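Local atomic coordinates of putative beta-glucosidase (Bifidobacterium adolescentis, PDB entry 5WAB), a protein that hydrolyses beta-glucosidic linkages as a family 3 glycoside hydrolase, and may also remove terminal alpha-L-arabinopyranosyl units from ginsenosides. Residues Q210-L214 with L215-L219; D236-R239 with V240-L243; D425-A428 with K429-E432. All coordinates share one frame; numbering follows the deposited sequence.

Contact 1. Residues Q210-L214 with L215-L219; sequences QNRWL and LTDVL
Trp213 and Val218 meet through two first torsions: the indole swings out with CG opposite the backbone N (chi1 173°), while the CG2 branch of Val218, anti to the carbonyl carbon, is turned back toward the preceding turn of helix 212-222. That methyl lies over one face of the indole, displaced toward the rim, in a CH-pi contact with Val218 CG2 3.8 Å from the centroid of the six-membered ring. Asp217 comes to the ring edge instead, its OD2 3.6 Å from Trp213 CD1 and its carboxylate plane 89° from the indole. Replacing Trp213 by alanine removes the surface beneath Val218 CG2 and is likely to leave that methyl without its CH-pi partner. On another side of the helix, Thr216 CG2 sits over a face of the Arg212 guanidinium, 4.1 Å from Arg212 CZ, while OG1 of Thr216 bonds to the carbonyl of Ala245. Asn211 caps the start: its OD1 receives Leu214 N from above the carbonyl plane at 3.2 Å. Next, Arg212 O accepts both Thr216 N and Asp217 N, and the helix widens into a pi-type turn, with Val218 N reaching Trp213 O at 2.8 Å. Around it, Trp213 rests on Gln173, Leu176 and Arg177 of helix 173-180, Leu214 and Leu219 pack on Phe155 of strand 149-155, and Leu215 and Leu219 touch Val229 of strand 228-230.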
loop_
_atom_site.group_PDB
_atom_site.type_symbol
_atom_site.label_atom_id
_atom_site.label_comp_id
_atom_site.label_asym_id
_atom_site.label_seq_id
_atom_site.Cartn_x
_atom_site.Cartn_y
_atom_site.Cartn_z
ATOM N N GLN A 210 -15.147 -15.790 -9.476
ATOM C CA GLN A 210 -15.563 -17.118 -9.895
ATOM C C GLN A 210 -14.488 -18.156 -9.597
ATOM O O GLN A 210 -14.623 -19.316 -9.996
ATOM C CB GLN A 210 -15.865 -17.050 -11.394
ATOM C CG GLN A 210 -16.595 -18.189 -12.036
ATOM C CD GLN A 210 -16.986 -17.826 -13.448
ATOM O OE1 GLN A 210 -17.341 -16.684 -13.714
ATOM N NE2 GLN A 210 -16.898 -18.779 -14.363
ATOM N N ASN A 211 -13.431 -17.762 -8.896
ATOM C CA ASN A 211 -12.226 -18.568 -8.727
ATOM C C ASN A 211 -12.327 -19.299 -7.391
ATOM O O ASN A 211 -12.019 -18.734 -6.339
ATOM C CB ASN A 211 -10.991 -17.671 -8.790
ATOM C CG ASN A 211 -9.709 -18.440 -9.037
ATOM O OD1 ASN A 211 -9.603 -19.627 -8.715
ATOM N ND2 ASN A 211 -8.711 -17.754 -9.589
ATOM N N ARG A 212 -12.758 -20.560 -7.432
ATOM C CA ARG A 212 -12.912 -21.315 -6.192
ATOM C C ARG A 212 -11.564 -21.585 -5.535
ATOM O O ARG A 212 -11.451 -21.564 -4.303
ATOM C CB ARG A 212 -13.644 -22.631 -6.456
ATOM C CG ARG A 212 -13.841 -23.464 -5.207
ATOM C CD ARG A 212 -14.798 -24.607 -5.453
ATOM N NE ARG A 212 -14.898 -25.474 -4.286
ATOM C CZ ARG A 212 -15.703 -25.243 -3.248
ATOM N NH1 ARG A 212 -16.484 -24.166 -3.229
ATOM N NH2 ARG A 212 -15.733 -26.089 -2.225
ATOM N N TRP A 213 -10.534 -21.851 -6.339
ATOM C CA TRP A 213 -9.200 -22.023 -5.781
ATOM C C TRP A 213 -8.778 -20.792 -4.995
ATOM O O TRP A 213 -8.249 -20.901 -3.884
ATOM C CB TRP A 213 -8.197 -22.323 -6.894
ATOM C CG TRP A 213 -6.782 -22.358 -6.420
ATOM C CD1 TRP A 213 -6.169 -23.381 -5.758
ATOM C CD2 TRP A 213 -5.796 -21.331 -6.574
ATOM N NE1 TRP A 213 -4.863 -23.054 -5.490
ATOM C CE2 TRP A 213 -4.608 -21.802 -5.986
ATOM C CE3 TRP A 213 -5.802 -20.061 -7.157
ATOM C CZ2 TRP A 213 -3.437 -21.045 -5.960
ATOM C CZ3 TRP A 213 -4.640 -19.313 -7.131
ATOM C CH2 TRP A 213 -3.476 -19.804 -6.534
ATOM N N LEU A 214 -9.029 -19.608 -5.550
ATOM C CA LEU A 214 -8.618 -18.381 -4.883
ATOM C C LEU A 214 -9.458 -18.132 -3.636
ATOM O O LEU A 214 -8.920 -17.978 -2.533
ATOM C CB LEU A 214 -8.723 -17.209 -5.865
ATOM C CG LEU A 214 -8.218 -15.851 -5.382
ATOM C CD1 LEU A 214 -6.701 -15.885 -5.220
ATOM C CD2 LEU A 214 -8.635 -14.751 -6.353
ATOM N N LEU A 215 -10.788 -18.122 -3.787
ATOM C CA LEU A 215 -11.683 -17.699 -2.716
ATOM C C LEU A 215 -11.917 -18.775 -1.659
ATOM O O LEU A 215 -12.360 -18.445 -0.553
ATOM C CB LEU A 215 -13.028 -17.268 -3.298
ATOM C CG LEU A 215 -13.052 -16.140 -4.334
ATOM C CD1 LEU A 215 -14.496 -15.766 -4.689
ATOM C CD2 LEU A 215 -12.290 -14.927 -3.824
ATOM N N THR A 216 -11.645 -20.046 -1.964
ATOM C CA THR A 216 -11.937 -21.121 -1.024
ATOM C C THR A 216 -10.699 -21.942 -0.699
ATOM O O THR A 216 -10.334 -22.041 0.476
ATOM C CB THR A 216 -13.051 -22.024 -1.575
ATOM O OG1 THR A 216 -14.227 -21.244 -1.813
ATOM C CG2 THR A 216 -13.388 -23.134 -0.571
ATOM N N ASP A 217 -10.034 -22.523 -1.704
ATOM C CA ASP A 217 -8.859 -23.357 -1.450
ATOM C C ASP A 217 -7.778 -22.581 -0.707
ATOM O O ASP A 217 -7.289 -23.023 0.338
ATOM C CB ASP A 217 -8.303 -23.904 -2.765
ATOM C CG ASP A 217 -9.269 -24.834 -3.463
ATOM O OD1 ASP A 217 -10.349 -25.079 -2.901
ATOM O OD2 ASP A 217 -8.952 -25.320 -4.570
ATOM N N VAL A 218 -7.383 -21.428 -1.241
ATOM C CA VAL A 218 -6.322 -20.636 -0.624
ATOM C C VAL A 218 -6.858 -19.831 0.552
ATOM O O VAL A 218 -6.417 -19.993 1.696
ATOM C CB VAL A 218 -5.670 -19.702 -1.661
ATOM C CG1 VAL A 218 -4.742 -18.728 -0.962
ATOM C CG2 VAL A 218 -4.924 -20.499 -2.725
ATOM N N LEU A 219 -7.826 -18.956 0.278
ATOM C CA LEU A 219 -8.233 -17.952 1.254
ATOM C C LEU A 219 -8.752 -18.591 2.539
ATOM O O LEU A 219 -8.350 -18.203 3.645
ATOM C CB LEU A 219 -9.283 -17.033 0.626
ATOM C CG LEU A 219 -9.859 -15.898 1.471
ATOM C CD1 LEU A 219 -8.764 -14.937 1.917
ATOM C CD2 LEU A 219 -10.935 -15.167 0.692
#

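Contact 2. Residues D236-R239 with V240-L243; sequences DHDR and VASL
Ser242 turns its hydroxyl back to the loop that precedes its helix, and most of the polar contact gathers round that one oxygen. Its OG lies anti to the carbonyl carbon (chi1 -65°), which hangs it beside the backbone N and within 2.7 Å of Asp236 OD1. The same OG is 3.0 Å from Asp238 O. Asp236 OD1, Asp238 O and, more weakly, Ala209 O are thus all within reach of its single proton. A water completes the cluster: it donates to Ser242 OG at 2.6 Å and accepts from Asp238 N, bridging the side chain to the backbone of the loop.

The backbone bonds begin the helix. Asp238 O takes Ser242 N at 2.8 Å, in addition to standing near the hydroxyl, and Leu243 N follows with Arg239 O. Asp238 is the N-cap of helix 239-245, though its side-chain bond is weak: Ala241 N points almost straight (172°) at Asp238 OD1, but at a long 3.5 Å. The capped turn follows the loop leaving the C-terminal end of strand 228-230, the end at which TIM-barrel glycosidases carry their active sites.

Charge plays a looser part. Asp236 OD2 stands 3.9 Å from Arg239 NE, a long salt bridge within the loop and first turn; the bent arginine chain puts its firmer bonds on Thr256 and Asp257 through NH1.

Apolar contact is modest within the turn, where the methyl of Ala241 meets Asp238 CB at 3.6 Å. Beyond it, Val240 packs on Ala263 of helix 257-265 and on Ile269, while Leu243 reaches Leu274 and Met277 of helix 271-292.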
loop_
_atom_site.group_PDB
_atom_site.type_symbol
_atom_site.label_atom_id
_atom_site.label_comp_id
_atom_site.label_asym_id
_atom_site.label_seq_id
_atom_site.Cartn_x
_atom_site.Cartn_y
_atom_site.Cartn_z
ATOM N N ASP A 236 -19.191 -9.719 -10.535
ATOM C CA ASP A 236 -19.909 -10.987 -10.479
ATOM C C ASP A 236 -20.623 -11.177 -11.812
ATOM O O ASP A 236 -21.598 -10.477 -12.108
ATOM C CB ASP A 236 -20.890 -10.995 -9.309
ATOM C CG ASP A 236 -21.492 -12.367 -9.049
ATOM O OD1 ASP A 236 -21.486 -13.224 -9.964
ATOM O OD2 ASP A 236 -21.982 -12.585 -7.919
ATOM N N HIS A 237 -20.131 -12.112 -12.622
ATOM C CA HIS A 237 -20.689 -12.350 -13.949
ATOM C C HIS A 237 -21.626 -13.546 -14.004
ATOM O O HIS A 237 -22.536 -13.567 -14.838
ATOM C CB HIS A 237 -19.557 -12.557 -14.960
ATOM C CG HIS A 237 -18.675 -11.359 -15.125
ATOM N ND1 HIS A 237 -19.053 -10.097 -14.717
ATOM C CD2 HIS A 237 -17.418 -11.237 -15.612
ATOM C CE1 HIS A 237 -18.075 -9.247 -14.969
ATOM N NE2 HIS A 237 -17.070 -9.913 -15.508
ATOM N N ASP A 238 -21.409 -14.540 -13.147
ATOM C CA ASP A 238 -22.233 -15.744 -13.072
ATOM C C ASP A 238 -22.650 -15.925 -11.619
ATOM O O ASP A 238 -21.826 -16.313 -10.785
ATOM C CB ASP A 238 -21.461 -16.967 -13.576
ATOM C CG ASP A 238 -22.362 -18.134 -13.921
ATOM O OD1 ASP A 238 -23.433 -18.284 -13.295
ATOM O OD2 ASP A 238 -21.988 -18.911 -14.822
ATOM N N ARG A 239 -23.924 -15.654 -11.320
ATOM C CA ARG A 239 -24.389 -15.704 -9.936
ATOM C C ARG A 239 -24.117 -17.065 -9.311
ATOM O O ARG A 239 -23.594 -17.153 -8.195
ATOM C CB ARG A 239 -25.878 -15.373 -9.867
ATOM C CG ARG A 239 -26.224 -13.911 -10.099
ATOM C CD ARG A 239 -25.569 -12.992 -9.076
ATOM N NE ARG A 239 -25.797 -13.410 -7.693
ATOM C CZ ARG A 239 -26.876 -13.105 -6.976
ATOM N NH1 ARG A 239 -27.856 -12.391 -7.512
ATOM N NH2 ARG A 239 -26.983 -13.526 -5.719
ATOM N N VAL A 240 -24.475 -18.141 -10.012
ATOM C CA VAL A 240 -24.308 -19.475 -9.449
ATOM C C VAL A 240 -22.831 -19.823 -9.326
ATOM O O VAL A 240 -22.383 -20.331 -8.288
ATOM C CB VAL A 240 -25.063 -20.514 -10.301
ATOM C CG1 VAL A 240 -24.898 -21.907 -9.719
ATOM C CG2 VAL A 240 -26.520 -20.147 -10.392
ATOM N N ALA A 241 -22.045 -19.532 -10.366
ATOM C CA ALA A 241 -20.625 -19.871 -10.334
ATOM C C ALA A 241 -19.896 -19.114 -9.232
ATOM O O ALA A 241 -19.057 -19.688 -8.527
ATOM C CB ALA A 241 -19.986 -19.591 -11.692
ATOM N N SER A 242 -20.214 -17.828 -9.056
ATOM C CA SER A 242 -19.558 -17.041 -8.014
ATOM C C SER A 242 -19.882 -17.578 -6.628
ATOM O O SER A 242 -18.991 -17.697 -5.780
ATOM C CB SER A 242 -19.961 -15.569 -8.126
ATOM O OG SER A 242 -19.489 -15.000 -9.335
ATOM N N LEU A 243 -21.153 -17.901 -6.375
ATOM C CA LEU A 243 -21.524 -18.418 -5.065
ATOM C C LEU A 243 -20.810 -19.729 -4.771
ATOM O O LEU A 243 -20.325 -19.944 -3.653
ATOM C CB LEU A 243 -23.035 -18.617 -4.978
ATOM C CG LEU A 243 -23.513 -18.814 -3.539
ATOM C CD1 LEU A 243 -23.888 -17.474 -2.907
ATOM C CD2 LEU A 243 -24.651 -19.806 -3.459
HETATM O O HOH W 1 -19.202 -14.556 -11.859
#

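Contact 3. Residues D425-A428 with K429-E432; sequences DIPA and KQVE
The first turn of helix 428-438 starts at Pro427, the N-cap residue, with Gln430 laid alongside the proline ring and Val431 meeting Ile426. Gln430 and Pro427 run side by side and point the same way. The glutamine chain, extended beyond CG, carries its amide along the ring, so that NE2 of Gln430 comes to 3.4 Å from Pro427 CG. The other end of that amide is held outside the turn: OE1 accepts from Gly409 N at the end of strand 403-409. The bond ties the helix start to the end of the strand before it: helix 428-438 is the connection of a beta-alpha-beta crossover in the C-terminal domain, joining strand 403-409 to its parallel neighbour 444-449.

Val431 and Ile426 cross at about a right angle. Ile426 CG1 is wedged between its own backbone N and carbonyl carbon (chi1 70°), and there it meets Val431 CG2 at 3.7 Å.

The backbone bonds start feebly and then improve. Pro427 O takes Gln430 N at 3.1 Å, weak and strongly bent (127°), and Val431 N at 3.3 Å, also weak. Glu432 N to Ala428 O, at 2.9 Å and 159°, is the first good helical bond. A proline ring has no acceptor with which to cap these amides. Lys429 leads its chain away from the turn, its NZ bonding to the carbonyls of Asp382 and Glu384 and to Thr380 OG1.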
loop_
_atom_site.group_PDB
_atom_site.type_symbol
_atom_site.label_atom_id
_atom_site.label_comp_id
_atom_site.label_asym_id
_atom_site.label_seq_id
_atom_site.Cartn_x
_atom_site.Cartn_y
_atom_site.Cartn_z
ATOM N N ASP A 425 7.218 11.153 -16.197
ATOM C CA ASP A 425 7.663 12.535 -16.093
ATOM C C ASP A 425 6.553 13.444 -15.572
ATOM O O ASP A 425 5.362 13.194 -15.777
ATOM C CB ASP A 425 8.146 13.038 -17.458
ATOM C CG ASP A 425 9.252 12.173 -18.052
ATOM O OD1 ASP A 425 10.025 11.574 -17.280
ATOM O OD2 ASP A 425 9.349 12.083 -19.294
ATOM N N ILE A 426 6.961 14.499 -14.871
ATOM C CA ILE A 426 6.077 15.604 -14.498
ATOM C C ILE A 426 5.882 16.475 -15.734
ATOM O O ILE A 426 6.633 16.321 -16.706
ATOM C CB ILE A 426 6.649 16.403 -13.319
ATOM C CG1 ILE A 426 7.891 17.184 -13.761
ATOM C CG2 ILE A 426 6.943 15.470 -12.148
ATOM C CD1 ILE A 426 8.449 18.105 -12.699
ATOM N N PRO A 427 4.885 17.366 -15.771
ATOM C CA PRO A 427 4.671 18.177 -16.979
ATOM C C PRO A 427 5.916 18.958 -17.391
ATOM O O PRO A 427 6.640 19.501 -16.553
ATOM C CB PRO A 427 3.524 19.108 -16.577
ATOM C CG PRO A 427 2.758 18.327 -15.572
ATOM C CD PRO A 427 3.792 17.549 -14.795
ATOM N N ALA A 428 6.146 19.015 -18.708
ATOM C CA ALA A 428 7.362 19.615 -19.254
ATOM C C ALA A 428 7.444 21.114 -18.991
ATOM O O ALA A 428 8.545 21.647 -18.797
ATOM C CB ALA A 428 7.445 19.345 -20.756
ATOM N N LYS A 429 6.308 21.814 -19.003
ATOM C CA LYS A 429 6.341 23.247 -18.738
ATOM C C LYS A 429 6.735 23.544 -17.293
ATOM O O LYS A 429 7.287 24.616 -17.013
ATOM C CB LYS A 429 4.992 23.874 -19.096
ATOM C CG LYS A 429 3.806 23.356 -18.303
ATOM C CD LYS A 429 2.519 24.024 -18.773
ATOM C CE LYS A 429 1.321 23.552 -17.967
ATOM N NZ LYS A 429 0.065 24.226 -18.388
ATOM N N GLN A 430 6.466 22.611 -16.369
ATOM C CA GLN A 430 6.955 22.754 -14.998
ATOM C C GLN A 430 8.465 22.575 -14.923
ATOM O O GLN A 430 9.131 23.205 -14.095
ATOM C CB GLN A 430 6.265 21.756 -14.081
ATOM C CG GLN A 430 4.768 21.914 -14.002
ATOM C CD GLN A 430 4.160 20.964 -12.997
ATOM O OE1 GLN A 430 4.846 20.475 -12.100
ATOM N NE2 GLN A 430 2.869 20.691 -13.145
ATOM N N VAL A 431 9.018 21.680 -15.741
ATOM C CA VAL A 431 10.469 21.550 -15.804
ATOM C C VAL A 431 11.095 22.802 -16.408
ATOM O O VAL A 431 12.136 23.279 -15.938
ATOM C CB VAL A 431 10.860 20.286 -16.583
ATOM C CG1 VAL A 431 12.363 20.170 -16.664
ATOM C CG2 VAL A 431 10.275 19.060 -15.904
ATOM N N GLU A 432 10.476 23.358 -17.455
ATOM C CA GLU A 432 11.000 24.583 -18.051
ATOM C C GLU A 432 11.018 25.724 -17.047
ATOM O O GLU A 432 11.980 26.497 -16.995
ATOM C CB GLU A 432 10.184 24.977 -19.282
ATOM C CG GLU A 432 10.465 24.141 -20.518
ATOM C CD GLU A 432 9.406 24.321 -21.587
ATOM O OE1 GLU A 432 8.645 23.361 -21.846
ATOM O OE2 GLU A 432 9.328 25.432 -22.159
#

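Each contact joins two segments that follow one another without a gap, so none closes more than a helical turn; the three follow in series along the chain, without nesting or crossing. Contact 1 comes first, at the start of the helix that leads into strand 228-230. Contact 2 follows that strand, where the chain leaves it and turns into helix 239-245. Both belong to the N-terminal barrel domain, and they touch: Gln210 CG lies 3.7 Å from Ala241 CB, so the residue before the first helix cap packs on the second helix. Contact 3 stands apart in the C-terminal domain, where the chain passes from strand 403-409 to strand 444-449, its centre about 45 Å from that of contact 1.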